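Local coordinates for processed glycerol phosphate lipoteichoic acid synthase 2 (Bacillus subtilis, PDB 2W8D), which belongs to the sulfatase family of the alkaline phosphatase clan and carries a bound magnesium ion, at residues V24-K32 / H295-K303; K170-M179 / Y230-D241. All coordinates share one frame; numbering follows the deposited sequence.

In the fold
Both contacts flank the mixed sheet of this alkaline phosphatase-like fold, with centres about 24 Å apart. Contact 1 is loop against loop and partly buried: the turns leading into strand 33-39 meet the turn leaving strand 292-296, mostly through a valine, two alanines and the edge of a tyrosine ring, plus one lysine at a backbone carbonyl. Contact 2 is the deeper one, helix against helix, joining 171-183 to 219-244 with stacked phenylalanines inside and lysine-based polar links along a less buried side. Strand 33-39 connects the two: contact 1 sits just ahead of it in the chain, while side chains of helix 219-244 rest upon it. In sequence, contact 2 nests within the loop closed by contact 1.

Contact 1 (V24-K32 / H295-K303); sequences VYFGKAEGK and HAAGVKGEK
Val299 pushes its two methyls into the loop 24-32 in different directions. CG1, anti to the backbone N (chi1 -174°), meets the edge of the Tyr25 ring in its plane, 4.0 Å from CD1. CG2 instead lies against Lys28, 3.6 Å from its CB and 3.4 Å from its carbonyl O, and also borders the methyl of Ala29. The CB of that same alanine meets Ala296 CB at 4.4 Å, and both alanines touch Ile252 of strand 251-257.

The far end of the tyrosine passes across Glu302, its OH 3.7 Å from Glu302 CG. One face of its ring is covered by neighbouring Val24, whose CG1 stands over the centre. Bent at chi2 (-70°), Glu302 turns its carboxylate back to Lys300, and Lys300 NZ makes a salt bridge of 2.8 Å to Glu302 OE2. At the other end of the contact, Lys32 NZ is placed 2.5 Å from Ala297 O, a doubtful, very short hydrogen bond.

Turns set these groups in place. Three overlapping beta turns carry the chain from Tyr25 to Lys32, with Gly27 and Gly31 at the third positions of the two type II turns, while Gly298 does the same from Ala296 to Val299. Backbone hydrogen bonds between Gly27 and His319 and between Ala29 and Leu320 tie the loop to helix 313-320. Here the turns entering strand 33-39 pack beside the turn leaving strand 292-296, at one end of the strands, where 33-39 begins and 292-296 finishes, in the mixed sheet of an alkaline phosphatase-like alpha/beta fold.

Contact 2 (K170-M179 / Y230-D241); sequences KDKPFFKESM and YLDQSIEQFFND
Knobs-into-holes packing joins two nearly parallel helix segments, 171-179 and 230-241, with axes 9.0 Å apart at 14°; Phe175 and Lys172 are the knobs. Phe175 enters between Ser234, Ile235, Gln237 and Phe238. Its ring makes an offset stack with Phe238, centroids 4.5 Å apart and planes 25° from parallel, and Phe238 CB lies over the same face as a CH-pi contact. Phe174 CE2 lies over the opposite face, toward its rim. The selenium of Met179, a selenomethionine, comes to the edge of the Phe238 ring, 3.7 Å from CE1, as a Met-aromatic contact. Beneath this aromatic layer runs the central sheet of the alkaline phosphatase-like fold: Phe238 rests on Ile35 and Val37, and Ile235 on Leu39, all in strand 33-39.

Lys172 is gripped by hydrogen bonds. Tyr230, whose CG is anti to its own N (chi1 179°), holds its OH 3.1 Å from Lys172 N, which donates to it. The extended lysine chain runs on past Tyr230 CE1, and Lys172 NZ donates a hydrogen bond of 3.1 Å to Gln233 OE1, from above the amide plane. Gln237 NE2 gives Lys172 O a weak bond. One turn on, Lys176 NZ forms a 2.8 Å salt bridge using the syn lone pair of Asp241 OD2.

Contact 1 (V24-K32 / H295-K303)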
# COMPACT_ATOMS: atom_id res chain seq x y z
N VAL A 24 -17.59 9.69 -13.26
CA VAL A 24 -17.05 10.93 -12.71
C VAL A 24 -15.53 10.87 -12.67
O VAL A 24 -14.85 11.90 -12.78
CB VAL A 24 -17.60 11.21 -11.30
CG1 VAL A 24 -16.78 12.30 -10.60
CG2 VAL A 24 -19.08 11.61 -11.38
N TYR A 25 -14.99 9.66 -12.53
CA TYR A 25 -13.54 9.48 -12.33
C TYR A 25 -12.82 8.66 -13.40
O TYR A 25 -11.62 8.80 -13.57
CB TYR A 25 -13.25 8.91 -10.93
CG TYR A 25 -13.78 9.77 -9.80
CD1 TYR A 25 -13.25 11.03 -9.56
CD2 TYR A 25 -14.82 9.32 -9.00
CE1 TYR A 25 -13.74 11.83 -8.53
CE2 TYR A 25 -15.33 10.11 -7.97
CZ TYR A 25 -14.78 11.36 -7.74
OH TYR A 25 -15.29 12.15 -6.73
N PHE A 26 -13.54 7.82 -14.14
CA PHE A 26 -12.91 6.85 -15.03
C PHE A 26 -12.24 7.52 -16.21
O PHE A 26 -12.90 8.16 -17.03
CB PHE A 26 -13.94 5.83 -15.51
CG PHE A 26 -13.37 4.85 -16.48
CD1 PHE A 26 -12.50 3.85 -16.05
CD2 PHE A 26 -13.70 4.92 -17.83
CE1 PHE A 26 -11.95 2.92 -16.95
CE2 PHE A 26 -13.17 4.00 -18.75
CZ PHE A 26 -12.29 3.01 -18.32
N GLY A 27 -10.93 7.37 -16.31
CA GLY A 27 -10.20 7.89 -17.47
C GLY A 27 -9.78 9.34 -17.29
O GLY A 27 -9.09 9.88 -18.14
N LYS A 28 -10.16 9.94 -16.16
CA LYS A 28 -9.90 11.36 -15.90
C LYS A 28 -8.43 11.69 -15.66
O LYS A 28 -8.05 12.86 -15.62
CB LYS A 28 -10.77 11.87 -14.73
CG LYS A 28 -12.27 11.89 -15.00
CD LYS A 28 -12.63 12.81 -16.16
CE LYS A 28 -14.14 13.08 -16.24
NZ LYS A 28 -14.52 13.90 -17.43
N ALA A 29 -7.62 10.66 -15.51
CA ALA A 29 -6.18 10.85 -15.33
C ALA A 29 -5.43 10.05 -16.40
O ALA A 29 -4.23 9.74 -16.26
CB ALA A 29 -5.76 10.43 -13.94
N GLU A 30 -6.13 9.73 -17.47
CA GLU A 30 -5.53 9.08 -18.60
C GLU A 30 -4.30 9.81 -19.11
O GLU A 30 -4.33 11.02 -19.33
CB GLU A 30 -6.55 8.99 -19.71
CG GLU A 30 -6.14 8.04 -20.81
CD GLU A 30 -7.17 7.98 -21.89
OE1 GLU A 30 -8.22 8.67 -21.75
OE2 GLU A 30 -6.95 7.24 -22.86
N GLY A 31 -3.22 9.04 -19.30
CA GLY A 31 -1.96 9.53 -19.87
C GLY A 31 -0.89 9.88 -18.84
O GLY A 31 0.29 10.04 -19.20
N LYS A 32 -1.31 10.00 -17.58
CA LYS A 32 -0.42 10.44 -16.52
C LYS A 32 0.56 9.40 -16.00
O LYS A 32 0.32 8.18 -16.04
CB LYS A 32 -1.21 11.08 -15.37
CG LYS A 32 -1.29 12.63 -15.57
CD LYS A 32 -2.60 13.21 -15.21
CE LYS A 32 -2.85 14.46 -16.06
NZ LYS A 32 -4.15 15.04 -15.63
N HIS A 295 -3.21 11.80 -5.14
CA HIS A 295 -3.34 13.07 -5.82
C HIS A 295 -3.17 12.80 -7.30
O HIS A 295 -2.10 12.45 -7.76
CB HIS A 295 -2.34 14.10 -5.32
CG HIS A 295 -2.53 15.46 -5.92
ND1 HIS A 295 -1.96 15.83 -7.12
CD2 HIS A 295 -3.28 16.52 -5.52
CE1 HIS A 295 -2.34 17.05 -7.44
NE2 HIS A 295 -3.14 17.50 -6.48
N ALA A 296 -4.29 12.86 -8.01
CA ALA A 296 -4.35 12.66 -9.43
C ALA A 296 -4.53 14.06 -9.96
O ALA A 296 -5.52 14.74 -9.65
CB ALA A 296 -5.52 11.81 -9.78
N ALA A 297 -3.55 14.50 -10.74
CA ALA A 297 -3.55 15.88 -11.25
C ALA A 297 -4.58 16.02 -12.35
O ALA A 297 -4.68 15.14 -13.23
CB ALA A 297 -2.18 16.24 -11.77
N GLY A 298 -5.32 17.13 -12.33
CA GLY A 298 -6.44 17.31 -13.26
C GLY A 298 -7.75 16.78 -12.71
O GLY A 298 -8.81 17.01 -13.32
N VAL A 299 -7.69 16.07 -11.56
CA VAL A 299 -8.86 15.47 -10.91
C VAL A 299 -9.06 15.98 -9.47
O VAL A 299 -8.15 15.90 -8.63
CB VAL A 299 -8.79 13.91 -10.88
CG1 VAL A 299 -10.07 13.32 -10.33
CG2 VAL A 299 -8.54 13.34 -12.27
N LYS A 300 -10.25 16.47 -9.17
CA LYS A 300 -10.57 16.94 -7.84
C LYS A 300 -10.85 15.78 -6.86
O LYS A 300 -11.89 15.12 -6.96
CB LYS A 300 -11.76 17.90 -7.91
CG LYS A 300 -11.99 18.66 -6.61
CD LYS A 300 -13.21 19.56 -6.69
CE LYS A 300 -13.64 20.03 -5.29
NZ LYS A 300 -13.83 18.86 -4.37
N GLY A 301 -9.92 15.54 -5.94
CA GLY A 301 -10.06 14.47 -4.97
C GLY A 301 -11.10 14.75 -3.88
O GLY A 301 -11.56 15.86 -3.71
N GLU A 302 -11.48 13.69 -3.17
CA GLU A 302 -12.43 13.79 -2.08
C GLU A 302 -11.87 13.02 -0.90
O GLU A 302 -11.10 12.07 -1.09
CB GLU A 302 -13.76 13.15 -2.49
CG GLU A 302 -14.52 13.88 -3.58
CD GLU A 302 -15.08 15.21 -3.09
OE1 GLU A 302 -15.90 15.22 -2.14
OE2 GLU A 302 -14.69 16.25 -3.67
N LYS A 303 -12.26 13.43 0.30
CA LYS A 303 -11.97 12.67 1.53
C LYS A 303 -12.97 11.55 1.62
O LYS A 303 -14.08 11.75 2.09
CB LYS A 303 -12.11 13.60 2.76
CG LYS A 303 -11.56 15.02 2.50
CD LYS A 303 -10.04 14.99 2.20
CE LYS A 303 -9.66 16.00 1.20
NZ LYS A 303 -8.19 16.19 1.16

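Contact 2 (K170-M179 / Y230-D241)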
# COMPACT_ATOMS: atom_id res chain seq x y z
N LYS A 170 18.75 6.76 4.41
CA LYS A 170 17.73 7.61 5.01
C LYS A 170 16.85 8.25 3.93
O LYS A 170 17.34 8.59 2.86
CB LYS A 170 18.41 8.69 5.83
CG LYS A 170 19.11 8.18 7.08
CD LYS A 170 19.89 9.28 7.74
CE LYS A 170 20.55 8.83 9.03
NZ LYS A 170 21.61 9.83 9.38
N ASP A 171 15.56 8.43 4.22
CA ASP A 171 14.60 9.00 3.28
C ASP A 171 14.97 10.38 2.66
O ASP A 171 14.84 10.54 1.46
CB ASP A 171 13.21 9.03 3.91
CG ASP A 171 12.69 7.65 4.28
OD1 ASP A 171 13.29 6.62 3.86
OD2 ASP A 171 11.67 7.58 5.01
N LYS A 172 15.41 11.36 3.45
CA LYS A 172 15.78 12.68 2.90
C LYS A 172 16.80 12.65 1.76
O LYS A 172 16.48 13.13 0.68
CB LYS A 172 16.17 13.71 3.97
CG LYS A 172 14.97 14.30 4.74
CD LYS A 172 15.40 15.37 5.71
CE LYS A 172 14.29 15.72 6.68
NZ LYS A 172 14.83 16.52 7.85
N PRO A 173 18.00 12.05 1.96
CA PRO A 173 18.92 11.91 0.81
C PRO A 173 18.47 10.89 -0.24
O PRO A 173 18.80 11.03 -1.42
CB PRO A 173 20.25 11.48 1.44
CG PRO A 173 19.87 10.93 2.78
CD PRO A 173 18.64 11.66 3.22
N PHE A 174 17.71 9.87 0.17
CA PHE A 174 17.18 8.92 -0.80
C PHE A 174 16.28 9.66 -1.79
O PHE A 174 16.44 9.50 -2.99
CB PHE A 174 16.46 7.76 -0.10
CG PHE A 174 15.46 7.07 -0.95
CD1 PHE A 174 15.86 6.20 -1.95
CD2 PHE A 174 14.10 7.29 -0.76
CE1 PHE A 174 14.92 5.55 -2.74
CE2 PHE A 174 13.16 6.65 -1.55
CZ PHE A 174 13.57 5.78 -2.54
N PHE A 175 15.38 10.50 -1.31
CA PHE A 175 14.54 11.30 -2.21
C PHE A 175 15.28 12.34 -3.07
O PHE A 175 14.90 12.54 -4.22
CB PHE A 175 13.38 11.94 -1.47
CG PHE A 175 12.26 11.01 -1.17
CD1 PHE A 175 11.61 10.32 -2.19
CD2 PHE A 175 11.82 10.82 0.16
CE1 PHE A 175 10.55 9.47 -1.90
CE2 PHE A 175 10.78 10.00 0.44
CZ PHE A 175 10.14 9.29 -0.57
N LYS A 176 16.31 12.99 -2.53
CA LYS A 176 17.09 13.94 -3.30
C LYS A 176 17.75 13.28 -4.51
O LYS A 176 17.60 13.74 -5.64
CB LYS A 176 18.20 14.54 -2.44
CG LYS A 176 18.09 16.04 -2.16
CD LYS A 176 17.98 16.87 -3.43
CE LYS A 176 17.55 18.29 -3.04
NZ LYS A 176 16.16 18.32 -2.51
N GLU A 177 18.49 12.22 -4.22
CA GLU A 177 19.25 11.43 -5.20
C GLU A 177 18.39 10.73 -6.26
O GLU A 177 18.83 10.54 -7.40
CB GLU A 177 20.18 10.45 -4.47
CG GLU A 177 21.51 11.12 -4.09
CD GLU A 177 22.27 10.40 -2.98
OE1 GLU A 177 22.92 9.38 -3.26
OE2 GLU A 177 22.23 10.89 -1.83
N SER A 178 17.15 10.40 -5.89
CA SER A 178 16.21 9.81 -6.84
C SER A 178 15.72 10.76 -7.94
O SER A 178 15.30 10.29 -9.00
CB SER A 178 15.00 9.21 -6.11
OG SER A 178 15.39 8.20 -5.19
N MSE A 179 15.78 12.08 -7.71
CA MSE A 179 15.30 13.06 -8.70
C MSE A 179 15.89 12.90 -10.11
O MSE A 179 15.13 12.62 -11.04
CB MSE A 179 15.40 14.51 -8.19
CG MSE A 179 14.56 14.80 -6.92
SE MSE A 179 12.80 13.86 -6.73
CE MSE A 179 11.76 14.86 -8.06
N TYR A 230 10.12 12.81 10.77
CA TYR A 230 11.15 12.79 9.75
C TYR A 230 10.62 12.32 8.36
O TYR A 230 10.91 12.96 7.31
CB TYR A 230 12.37 11.97 10.22
CG TYR A 230 13.49 11.88 9.19
CD1 TYR A 230 14.50 12.84 9.13
CD2 TYR A 230 13.51 10.85 8.25
CE1 TYR A 230 15.50 12.77 8.18
CE2 TYR A 230 14.49 10.76 7.31
CZ TYR A 230 15.48 11.74 7.27
OH TYR A 230 16.45 11.65 6.34
N LEU A 231 9.87 11.22 8.35
CA LEU A 231 9.17 10.72 7.15
C LEU A 231 8.33 11.85 6.51
O LEU A 231 8.38 12.07 5.31
CB LEU A 231 8.28 9.51 7.50
CG LEU A 231 7.55 8.82 6.33
CD1 LEU A 231 8.43 8.62 5.08
CD2 LEU A 231 6.96 7.46 6.71
N ASP A 232 7.57 12.55 7.34
CA ASP A 232 6.72 13.63 6.87
C ASP A 232 7.50 14.77 6.18
O ASP A 232 7.09 15.27 5.15
CB ASP A 232 5.90 14.17 8.02
CG ASP A 232 4.86 15.16 7.57
OD1 ASP A 232 3.84 14.68 7.02
OD2 ASP A 232 5.05 16.41 7.79
N GLN A 233 8.63 15.18 6.74
CA GLN A 233 9.51 16.15 6.08
C GLN A 233 10.05 15.66 4.75
O GLN A 233 10.18 16.44 3.81
CB GLN A 233 10.64 16.58 7.02
CG GLN A 233 10.10 17.27 8.29
CD GLN A 233 11.18 17.66 9.30
OE1 GLN A 233 12.21 17.00 9.43
NE2 GLN A 233 10.94 18.76 10.02
N SER A 234 10.37 14.37 4.66
CA SER A 234 10.87 13.74 3.45
C SER A 234 9.83 13.78 2.34
O SER A 234 10.18 13.98 1.20
CB SER A 234 11.22 12.26 3.70
OG SER A 234 12.16 12.09 4.74
N ILE A 235 8.56 13.56 2.67
CA ILE A 235 7.50 13.57 1.67
C ILE A 235 7.31 15.00 1.16
O ILE A 235 7.20 15.23 -0.05
CB ILE A 235 6.15 13.01 2.20
CG1 ILE A 235 6.30 11.55 2.63
CG2 ILE A 235 5.02 13.23 1.17
CD1 ILE A 235 7.12 10.71 1.65
N GLU A 236 7.29 15.94 2.10
CA GLU A 236 7.27 17.38 1.79
C GLU A 236 8.37 17.76 0.79
O GLU A 236 8.09 18.36 -0.25
CB GLU A 236 7.38 18.25 3.07
CG GLU A 236 7.57 19.77 2.78
CD GLU A 236 7.65 20.64 4.03
OE1 GLU A 236 8.01 20.16 5.12
OE2 GLU A 236 7.39 21.86 3.91
N GLN A 237 9.62 17.40 1.09
CA GLN A 237 10.73 17.70 0.17
C GLN A 237 10.47 17.04 -1.20
O GLN A 237 10.51 17.71 -2.22
CB GLN A 237 12.08 17.30 0.76
CG GLN A 237 13.24 17.20 -0.23
CD GLN A 237 14.15 16.00 0.05
OE1 GLN A 237 14.62 15.83 1.17
NE2 GLN A 237 14.40 15.16 -0.99
N PHE A 238 10.17 15.76 -1.22
CA PHE A 238 9.81 15.05 -2.47
C PHE A 238 8.75 15.79 -3.30
O PHE A 238 8.92 15.99 -4.52
CB PHE A 238 9.36 13.63 -2.15
CG PHE A 238 9.16 12.75 -3.34
CD1 PHE A 238 10.14 12.65 -4.35
CD2 PHE A 238 8.04 11.92 -3.41
CE1 PHE A 238 9.98 11.77 -5.45
CE2 PHE A 238 7.87 11.01 -4.51
CZ PHE A 238 8.85 10.94 -5.54
N PHE A 239 7.66 16.20 -2.65
CA PHE A 239 6.62 17.01 -3.30
C PHE A 239 7.14 18.35 -3.81
O PHE A 239 6.83 18.72 -4.94
CB PHE A 239 5.45 17.25 -2.34
CG PHE A 239 4.35 16.21 -2.41
CD1 PHE A 239 4.64 14.87 -2.28
CD2 PHE A 239 3.04 16.60 -2.59
CE1 PHE A 239 3.62 13.93 -2.33
CE2 PHE A 239 2.03 15.65 -2.64
CZ PHE A 239 2.31 14.35 -2.49
N ASN A 240 7.92 19.08 -3.01
CA ASN A 240 8.49 20.35 -3.50
C ASN A 240 9.29 20.11 -4.78
O ASN A 240 9.10 20.80 -5.77
CB ASN A 240 9.40 21.02 -2.47
CG ASN A 240 8.64 21.57 -1.27
OD1 ASN A 240 7.51 22.08 -1.38
ND2 ASN A 240 9.26 21.48 -0.10
N ASP A 241 10.15 19.10 -4.77
CA ASP A 241 10.96 18.74 -5.95
C ASP A 241 10.13 18.24 -7.13
O ASP A 241 10.44 18.55 -8.27
CB ASP A 241 12.08 17.76 -5.59
CG ASP A 241 13.18 18.40 -4.74
OD1 ASP A 241 13.24 19.64 -4.63
OD2 ASP A 241 14.00 17.65 -4.16